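Local atomic coordinates of arsenate Reductase (Corynebacterium glutamicum, PDB entry 3T38), a protein that reduces arsenate to arsenite with thioredoxin as the source of electrons, on a fold shared with the low-molecular-weight tyrosine phosphatases. Residues L101-A106 / I201-W205; I130-R134 / I194-D198; H90-Q96 / A141-P145. All blocks are in the same frame, centred on the assembly; numbering follows the deposited sequence.

Contact 1: residues L101-A106 / I201-W205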
loop_
_atom_site.group_PDB
_atom_site.type_symbol
_atom_site.label_atom_id
_atom_site.label_comp_id
_atom_site.label_asym_id
_atom_site.label_seq_id
_atom_site.Cartn_x
_atom_site.Cartn_y
_atom_site.Cartn_z
ATOM N N LEU A 101 -4.555 -20.797 12.295
ATOM C CA LEU A 101 -5.362 -21.706 13.118
ATOM C C LEU A 101 -6.640 -21.999 12.308
ATOM O O LEU A 101 -7.034 -23.156 12.119
ATOM C CB LEU A 101 -5.593 -21.121 14.538
ATOM C CG LEU A 101 -4.392 -21.143 15.542
ATOM C CD1 LEU A 101 -4.593 -20.417 16.923
ATOM C CD2 LEU A 101 -4.019 -22.594 15.888
ATOM N N LEU A 102 -7.253 -20.980 11.737
ATOM C CA LEU A 102 -8.487 -21.270 10.967
ATOM C C LEU A 102 -8.223 -22.164 9.755
ATOM O O LEU A 102 -8.978 -23.095 9.505
ATOM C CB LEU A 102 -9.276 -19.964 10.614
ATOM C CG LEU A 102 -10.582 -20.082 9.820
ATOM C CD1 LEU A 102 -11.583 -21.004 10.508
ATOM C CD2 LEU A 102 -11.226 -18.710 9.576
ATOM N N SER A 103 -7.152 -21.930 9.015
ATOM C CA SER A 103 -6.837 -22.824 7.885
ATOM C C SER A 103 -6.607 -24.237 8.339
ATOM O O SER A 103 -6.989 -25.182 7.659
ATOM C CB SER A 103 -5.629 -22.322 7.045
ATOM O OG SER A 103 -5.858 -20.953 6.658
ATOM N N HIS A 104 -5.977 -24.366 9.504
ATOM C CA HIS A 104 -5.632 -25.647 10.095
ATOM C C HIS A 104 -6.906 -26.457 10.487
ATOM O O HIS A 104 -6.967 -27.665 10.202
ATOM C CB HIS A 104 -4.706 -25.397 11.282
ATOM C CG HIS A 104 -4.565 -26.545 12.226
ATOM N ND1 HIS A 104 -3.642 -27.556 12.040
ATOM C CD2 HIS A 104 -5.166 -26.798 13.417
ATOM C CE1 HIS A 104 -3.721 -28.412 13.048
ATOM N NE2 HIS A 104 -4.627 -27.967 13.905
ATOM N N TYR A 105 -7.919 -25.815 11.093
ATOM C CA TYR A 105 -9.211 -26.518 11.362
ATOM C C TYR A 105 -9.995 -26.708 10.099
ATOM O O TYR A 105 -10.540 -27.718 9.901
ATOM C CB TYR A 105 -10.063 -25.789 12.435
ATOM C CG TYR A 105 -9.315 -25.637 13.770
ATOM C CD1 TYR A 105 -8.807 -26.729 14.396
ATOM C CD2 TYR A 105 -9.114 -24.414 14.358
ATOM C CE1 TYR A 105 -8.110 -26.633 15.576
ATOM C CE2 TYR A 105 -8.360 -24.283 15.552
ATOM C CZ TYR A 105 -7.879 -25.406 16.157
ATOM O OH TYR A 105 -7.153 -25.390 17.367
ATOM N N ALA A 106 -10.022 -25.727 9.215
ATOM C CA ALA A 106 -11.021 -25.691 8.116
ATOM C C ALA A 106 -10.508 -26.248 6.788
ATOM O O ALA A 106 -11.276 -26.736 5.994
ATOM C CB ALA A 106 -11.562 -24.213 7.938
ATOM N N ILE A 201 -10.929 -18.888 17.612
ATOM C CA ILE A 201 -10.943 -19.467 16.280
ATOM C C ILE A 201 -11.859 -20.708 16.283
ATOM O O ILE A 201 -12.628 -20.920 15.338
ATOM C CB ILE A 201 -9.483 -19.847 15.800
ATOM C CG1 ILE A 201 -8.666 -18.600 15.537
ATOM C CG2 ILE A 201 -9.504 -20.783 14.553
ATOM C CD1 ILE A 201 -9.214 -17.755 14.327
ATOM N N ARG A 202 -11.780 -21.523 17.341
ATOM C CA ARG A 202 -12.687 -22.682 17.449
ATOM C C ARG A 202 -14.160 -22.330 17.371
ATOM O O ARG A 202 -14.891 -22.976 16.638
ATOM C CB ARG A 202 -12.398 -23.544 18.665
ATOM C CG ARG A 202 -11.023 -24.186 18.615
ATOM C CD ARG A 202 -10.741 -24.782 19.984
ATOM N NE ARG A 202 -9.457 -25.453 20.035
ATOM C CZ ARG A 202 -9.257 -26.710 19.647
ATOM N NH1 ARG A 202 -10.249 -27.435 19.162
ATOM N NH2 ARG A 202 -8.046 -27.233 19.739
ATOM N N GLU A 203 -14.572 -21.284 18.085
ATOM C CA GLU A 203 -15.972 -20.856 18.082
ATOM C C GLU A 203 -16.334 -20.261 16.742
ATOM O O GLU A 203 -17.421 -20.490 16.253
ATOM C CB GLU A 203 -16.280 -19.849 19.186
ATOM C CG GLU A 203 -16.115 -20.414 20.586
ATOM C CD GLU A 203 -16.822 -21.789 20.791
ATOM O OE1 GLU A 203 -18.053 -21.908 20.482
ATOM O OE2 GLU A 203 -16.130 -22.742 21.274
ATOM N N LEU A 204 -15.404 -19.519 16.146
ATOM C CA LEU A 204 -15.663 -18.907 14.886
ATOM C C LEU A 204 -15.884 -20.002 13.833
ATOM O O LEU A 204 -16.860 -19.919 13.112
ATOM C CB LEU A 204 -14.538 -17.961 14.462
ATOM C CG LEU A 204 -14.607 -17.503 12.998
ATOM C CD1 LEU A 204 -15.827 -16.579 12.747
ATOM C CD2 LEU A 204 -13.339 -16.796 12.565
ATOM N N TRP A 205 -15.010 -21.019 13.795
ATOM C CA TRP A 205 -15.135 -22.152 12.868
ATOM C C TRP A 205 -16.429 -22.971 13.081
ATOM O O TRP A 205 -17.162 -23.283 12.124
ATOM C CB TRP A 205 -13.871 -23.023 12.951
ATOM C CG TRP A 205 -13.884 -24.341 12.174
ATOM C CD1 TRP A 205 -13.528 -25.583 12.645
ATOM C CD2 TRP A 205 -14.298 -24.528 10.818
ATOM N NE1 TRP A 205 -13.672 -26.512 11.650
ATOM C CE2 TRP A 205 -14.143 -25.891 10.519
ATOM C CE3 TRP A 205 -14.799 -23.663 9.824
ATOM C CZ2 TRP A 205 -14.467 -26.427 9.255
ATOM C CZ3 TRP A 205 -15.106 -24.183 8.563
ATOM C CH2 TRP A 205 -14.937 -25.558 8.290
#
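Trp205 lays its indole over the methyl group of Ala106, in a CH-pi contact with Ala106 CB 3.6 Å from the centroid of the Trp205 six-membered ring and only 10° off its normal. With CG anti to the backbone N (chi1 173°), the tryptophan carries its ring across to the other helix, where a residue as short as alanine lets a broad flat group settle close to the backbone. The five-membered end continues onto Tyr105, Trp205 CD1 lying 3.5 Å from Tyr105 CB. Leu102 forks between two partners, sending CD1 to Trp205 CB and CD2 to Leu204 CD2, and meets both side chains at about a right angle. The beta-branch of Ile201 fills the middle: CG2 is 3.6 Å from Leu102 N and meets the edge of the tyrosine ring in its plane, 3.7 Å from Tyr105 CD2. Arg202, extended from CG to NE, brings one guanidinium face under Tyr105 OH. Its NH2 is 3.1 Å from Tyr105 OH but too badly angled to bond, and the polar partner of the hydroxyl is probably Asp198 OD1. Here the axes approach to 9.9 Å and cross at -48°, while Leu102, Ile201 and Leu204 all reach Phe86 of strand 83-88: two helices packed together against the parallel sheet of the low-molecular-weight phosphatase fold.

Contact 2: residues I130-R134 / I194-D198; sequences ILSER and IEEID
Arg134 starts with CG between its own backbone N and carbonyl carbon (chi1 65°), then bends at chi3, which turns the guanidinium toward Asp198; Asp198 answers with CG anti to its backbone N (chi1 -164°), so the two side chains come at each other from opposite directions. Their salt bridge runs from Arg134 NH2 to Asp198 OD2 at 2.9 Å, with an N-H...O angle of 154°. It is a one-point grip: the carboxylate oxygen lies near the guanidinium plane, at the edge, but is itself approached from well above the carboxylate plane, and the two flat groups stand steeply to each other. Asp198 OD1 faces Tyr105 OH, probably as a hydrogen bond. For an aspartate buried in this way, the arginine's positive charge would be expected to favour the anion. Glu195 OE1 stands 4.0 Å from Arg134 NH1, too far for a salt bridge, yet it probably adds to the negative field around the arginine at this more open side.

Both helices belong to the set that flanks the parallel sheet of the low-molecular-weight phosphatase fold, and this contact joins the end of helix 125-133 to the early turns of helix 190-211. Beside the charged pair the join is apolar. Ile194 is the central apolar residue: its CD1 meets the branch point of Ile130, 3.6 Å from Ile130 CB and 3.7 Å from Ile130 CG2, the two side chains meeting aslant. Its other branch, CG2, lies 4.3 Å from Leu131 CD2. A branched isoleucine suits a position that must touch two neighbours on one helix at once. Ile194 also rests on Ile97 of helix 94-106, and Leu131 on Ile138.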
loop_
_atom_site.group_PDB
_atom_site.type_symbol
_atom_site.label_atom_id
_atom_site.label_comp_id
_atom_site.label_asym_id
_atom_site.label_seq_id
_atom_site.Cartn_x
_atom_site.Cartn_y
_atom_site.Cartn_z
ATOM N N ILE A 130 6.257 -21.555 17.885
ATOM C CA ILE A 130 5.156 -22.141 18.675
ATOM C C ILE A 130 4.139 -22.872 17.788
ATOM O O ILE A 130 3.697 -23.978 18.128
ATOM C CB ILE A 130 4.344 -21.108 19.547
ATOM C CG1 ILE A 130 5.212 -20.206 20.441
ATOM C CG2 ILE A 130 3.273 -21.821 20.406
ATOM C CD1 ILE A 130 6.009 -20.894 21.413
ATOM N N LEU A 131 3.735 -22.239 16.688
ATOM C CA LEU A 131 2.787 -22.865 15.754
ATOM C C LEU A 131 3.417 -24.130 15.220
ATOM O O LEU A 131 2.805 -25.183 15.231
ATOM C CB LEU A 131 2.415 -21.921 14.613
ATOM C CG LEU A 131 1.523 -20.745 15.022
ATOM C CD1 LEU A 131 1.186 -19.934 13.814
ATOM C CD2 LEU A 131 0.229 -21.233 15.783
ATOM N N SER A 132 4.666 -24.011 14.780
ATOM C CA SER A 132 5.456 -25.197 14.400
ATOM C C SER A 132 5.475 -26.344 15.429
ATOM O O SER A 132 5.288 -27.494 15.042
ATOM C CB SER A 132 6.878 -24.791 14.053
ATOM O OG SER A 132 7.600 -25.945 13.732
ATOM N N GLU A 133 5.654 -26.024 16.716
ATOM C CA GLU A 133 5.772 -27.026 17.805
ATOM C C GLU A 133 4.524 -27.834 18.030
ATOM O O GLU A 133 4.567 -28.833 18.730
ATOM C CB GLU A 133 6.017 -26.363 19.149
ATOM C CG GLU A 133 7.304 -25.626 19.305
ATOM C CD GLU A 133 7.543 -25.248 20.763
ATOM O OE1 GLU A 133 7.959 -24.088 21.019
ATOM O OE2 GLU A 133 7.305 -26.120 21.643
ATOM N N ARG A 134 3.398 -27.351 17.523
ATOM C CA ARG A 134 2.121 -27.993 17.742
ATOM C C ARG A 134 1.514 -28.334 16.396
ATOM O O ARG A 134 0.305 -28.496 16.284
ATOM C CB ARG A 134 1.166 -27.111 18.555
ATOM C CG ARG A 134 0.751 -25.827 17.856
ATOM C CD ARG A 134 -0.149 -25.008 18.737
ATOM N NE ARG A 134 -1.526 -25.303 18.444
ATOM C CZ ARG A 134 -2.552 -24.984 19.221
ATOM N NH1 ARG A 134 -2.327 -24.350 20.383
ATOM N NH2 ARG A 134 -3.789 -25.329 18.833
ATOM N N ILE A 194 -1.637 -17.000 21.702
ATOM C CA ILE A 194 -1.944 -18.124 20.812
ATOM C C ILE A 194 -3.120 -18.934 21.364
ATOM O O ILE A 194 -4.058 -19.216 20.633
ATOM C CB ILE A 194 -0.666 -18.958 20.479
ATOM C CG1 ILE A 194 0.221 -18.123 19.556
ATOM C CG2 ILE A 194 -0.988 -20.249 19.815
ATOM C CD1 ILE A 194 1.670 -18.660 19.239
ATOM N N GLU A 195 -3.115 -19.180 22.679
ATOM C CA GLU A 195 -4.192 -19.914 23.375
ATOM C C GLU A 195 -5.495 -19.163 23.357
ATOM O O GLU A 195 -6.523 -19.765 23.163
ATOM C CB GLU A 195 -3.868 -20.159 24.843
ATOM C CG GLU A 195 -2.480 -20.627 25.062
ATOM C CD GLU A 195 -2.372 -22.133 25.004
ATOM O OE1 GLU A 195 -2.920 -22.714 23.998
ATOM O OE2 GLU A 195 -1.757 -22.708 25.963
ATOM N N GLU A 196 -5.459 -17.857 23.618
ATOM C CA GLU A 196 -6.705 -17.099 23.593
ATOM C C GLU A 196 -7.278 -17.050 22.169
ATOM O O GLU A 196 -8.460 -17.235 21.973
ATOM C CB GLU A 196 -6.540 -15.710 24.179
ATOM C CG GLU A 196 -7.727 -14.819 23.835
ATOM C CD GLU A 196 -7.709 -13.491 24.572
ATOM O OE1 GLU A 196 -6.590 -13.027 24.948
ATOM O OE2 GLU A 196 -8.820 -12.913 24.765
ATOM N N ILE A 197 -6.426 -16.847 21.182
ATOM C CA ILE A 197 -6.888 -16.774 19.847
ATOM C C ILE A 197 -7.469 -18.119 19.367
ATOM O O ILE A 197 -8.537 -18.151 18.744
ATOM C CB ILE A 197 -5.749 -16.310 18.932
ATOM C CG1 ILE A 197 -5.429 -14.816 19.205
ATOM C CG2 ILE A 197 -6.077 -16.603 17.422
ATOM C CD1 ILE A 197 -4.048 -14.394 18.497
ATOM N N ASP A 198 -6.773 -19.221 19.675
ATOM C CA ASP A 198 -7.253 -20.563 19.369
ATOM C C ASP A 198 -8.671 -20.807 19.909
ATOM O O ASP A 198 -9.556 -21.225 19.153
ATOM C CB ASP A 198 -6.297 -21.616 19.957
ATOM C CG ASP A 198 -6.511 -23.017 19.349
ATOM O OD1 ASP A 198 -7.115 -23.164 18.233
ATOM O OD2 ASP A 198 -6.060 -23.984 19.974
#

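Contact 3: residues H90-Q96 / A141-P145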
loop_
_atom_site.group_PDB
_atom_site.type_symbol
_atom_site.label_atom_id
_atom_site.label_comp_id
_atom_site.label_asym_id
_atom_site.label_seq_id
_atom_site.Cartn_x
_atom_site.Cartn_y
_atom_site.Cartn_z
ATOM N N HIS A 90 0.768 -5.356 12.800
ATOM C CA HIS A 90 2.014 -5.673 12.121
ATOM C C HIS A 90 1.919 -6.867 11.225
ATOM O O HIS A 90 2.891 -7.157 10.535
ATOM C CB HIS A 90 3.073 -5.978 13.151
ATOM C CG HIS A 90 3.374 -4.813 14.014
ATOM N ND1 HIS A 90 3.184 -4.836 15.370
ATOM C CD2 HIS A 90 3.827 -3.570 13.704
ATOM C CE1 HIS A 90 3.552 -3.670 15.874
ATOM N NE2 HIS A 90 3.931 -2.881 14.879
ATOM N N ASN A 91 0.780 -7.549 11.255
ATOM C CA ASN A 91 0.553 -8.736 10.462
ATOM C C ASN A 91 1.743 -9.687 10.684
ATOM O O ASN A 91 2.183 -10.383 9.762
ATOM C CB ASN A 91 0.307 -8.418 8.945
ATOM C CG ASN A 91 -0.205 -9.639 8.164
ATOM O OD1 ASN A 91 0.120 -9.822 6.979
ATOM N ND2 ASN A 91 -0.992 -10.492 8.821
ATOM N N ALA A 92 2.287 -9.670 11.902
ATOM C CA ALA A 92 3.328 -10.561 12.269
ATOM C C ALA A 92 2.995 -11.514 13.398
ATOM O O ALA A 92 3.720 -12.507 13.597
ATOM C CB ALA A 92 4.527 -9.802 12.602
ATOM N N GLY A 93 1.932 -11.231 14.157
ATOM C CA GLY A 93 1.561 -12.037 15.333
ATOM C C GLY A 93 0.102 -12.428 15.240
ATOM O O GLY A 93 -0.286 -13.292 14.417
ATOM N N ARG A 94 -0.726 -11.717 16.016
ATOM C CA ARG A 94 -2.197 -11.934 16.088
ATOM C C ARG A 94 -2.905 -12.412 14.800
ATOM O O ARG A 94 -3.587 -13.449 14.800
ATOM C CB ARG A 94 -2.893 -10.641 16.542
ATOM C CG ARG A 94 -2.639 -10.283 18.007
ATOM C CD ARG A 94 -3.120 -8.860 18.341
ATOM N NE ARG A 94 -3.060 -8.546 19.764
ATOM C CZ ARG A 94 -1.943 -8.262 20.448
ATOM N NH1 ARG A 94 -0.745 -8.267 19.852
ATOM N NH2 ARG A 94 -2.020 -7.977 21.752
ATOM N N SER A 95 -2.804 -11.637 13.720
ATOM C CA SER A 95 -3.545 -12.017 12.487
ATOM C C SER A 95 -2.975 -13.254 11.799
ATOM O O SER A 95 -3.691 -13.978 11.110
ATOM C CB SER A 95 -3.690 -10.852 11.490
ATOM O OG SER A 95 -2.443 -10.255 11.137
ATOM N N GLN A 96 -1.698 -13.482 11.966
ATOM C CA GLN A 96 -1.042 -14.650 11.380
ATOM C C GLN A 96 -1.388 -15.921 12.137
ATOM O O GLN A 96 -1.593 -16.971 11.523
ATOM C CB GLN A 96 0.487 -14.456 11.345
ATOM C CG GLN A 96 0.948 -13.254 10.496
ATOM C CD GLN A 96 1.016 -13.582 8.996
ATOM O OE1 GLN A 96 0.544 -14.633 8.555
ATOM N NE2 GLN A 96 1.629 -12.687 8.203
ATOM N N ALA A 141 3.924 -17.726 4.921
ATOM C CA ALA A 141 3.203 -16.577 5.452
ATOM C C ALA A 141 4.178 -15.415 5.448
ATOM O O ALA A 141 5.393 -15.628 5.530
ATOM C CB ALA A 141 2.701 -16.877 6.827
ATOM N N PHE A 142 3.683 -14.188 5.310
ATOM C CA PHE A 142 4.572 -13.002 5.325
ATOM C C PHE A 142 3.704 -11.817 5.692
ATOM O O PHE A 142 2.496 -11.853 5.436
ATOM C CB PHE A 142 5.257 -12.770 3.951
ATOM C CG PHE A 142 4.292 -12.648 2.805
ATOM C CD1 PHE A 142 3.788 -13.778 2.177
ATOM C CD2 PHE A 142 3.875 -11.401 2.359
ATOM C CE1 PHE A 142 2.847 -13.672 1.121
ATOM C CE2 PHE A 142 2.980 -11.272 1.293
ATOM C CZ PHE A 142 2.435 -12.400 0.673
ATOM N N PRO A 143 4.285 -10.779 6.319
ATOM C CA PRO A 143 3.412 -9.621 6.653
ATOM C C PRO A 143 3.122 -8.824 5.420
ATOM O O PRO A 143 3.987 -8.721 4.549
ATOM C CB PRO A 143 4.280 -8.778 7.597
ATOM C CG PRO A 143 5.442 -9.734 8.014
ATOM C CD PRO A 143 5.651 -10.604 6.813
ATOM N N LYS A 144 1.932 -8.244 5.326
ATOM C CA LYS A 144 1.549 -7.536 4.074
ATOM C C LYS A 144 0.559 -6.474 4.478
ATOM O O LYS A 144 -0.192 -6.693 5.428
ATOM C CB LYS A 144 0.929 -8.493 3.074
ATOM C CG LYS A 144 -0.396 -9.226 3.519
ATOM C CD LYS A 144 -0.637 -10.574 2.717
ATOM C CE LYS A 144 0.083 -11.801 3.401
ATOM N NZ LYS A 144 -0.335 -11.824 4.863
ATOM N N PRO A 145 0.503 -5.354 3.733
ATOM C CA PRO A 145 -0.503 -4.366 4.139
ATOM C C PRO A 145 -1.915 -4.733 3.758
ATOM O O PRO A 145 -2.172 -5.356 2.700
ATOM C CB PRO A 145 -0.125 -3.114 3.339
ATOM C CG PRO A 145 0.459 -3.662 1.987
ATOM C CD PRO A 145 1.093 -5.070 2.395
HETATM O O HOH W 1 0.548 -14.292 5.411
#
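Lys144 folds its side chain around the amide oxygen of Asn91. From CB, the first torsion (chi1 61°) sets CG between the backbone N and the carbonyl carbon, 3.5 Å from Asn91 OD1. The bend at chi3 carries CE over one face of the Phe142 ring, 3.6 Å above its plane and toward the rim, and the bend at chi4 turns NZ back toward Asn91. This tip meets Asn91 OD1 at 2.9 Å and also Phe142 O at 2.9 Å, nearly in line with that C=O bond; water 1, 2.7 Å from Lys144 NZ, and Ser114 O are further acceptors. Lysine suits this place because a long flexible chain can bring an ammonium group into a cluster of oxygens, which must share its three N-H bonds.

Asn91 OD1 takes a second bond from Lys144 N, 2.9 Å away, and both donors lie in its carbonyl plane, on lone pairs, which fixes the rotation of the amide. ND2 on its other side is held by Ser114 OG. This asparagine belongs to the Cys88-X5-Arg94 signature loop, the phosphatase P-loop that leads into helix 94-106, and it has the left-handed backbone conformation that asparagine tolerates well.

Gln96, on the first turn of that helix, reaches back with its chain bent at chi2. Its NE2 donates to Asn91 O at 2.8 Å, a fairly straight bond (159°) made from above the carbonyl plane, and gives a weak bond to Phe142 O at 3.0 Å. Gln96 OE1 receives a bond from water 1, which in turn accepts from Phe142 N, while Pro143, with no N-H of its own to satisfy, packs its ring carbons against the oxygens of His90 and Asn91.

From the N terminus, the chain leaves strand 83-88 through residues 90-96, part of the P-loop and the first turn of helix 94-106, which open contact 3; further along that helix contact 1 opens. Contact 2 opens at the end of helix 125-133. Contact 3 closes first, at 141-145, so its loop crosses those of the other two; it ties the P-loop and helix start to the loop between helices 125-133 and 148-153. Helix 190-211 then closes contact 2 at 194-198 and, about a turn further on, contact 1 at 201-205, which places contact 2 within the span of contact 1. This last helix thus ties together helices 94-106 and 125-133, while Ile197 touches Arg94 beside contact 3.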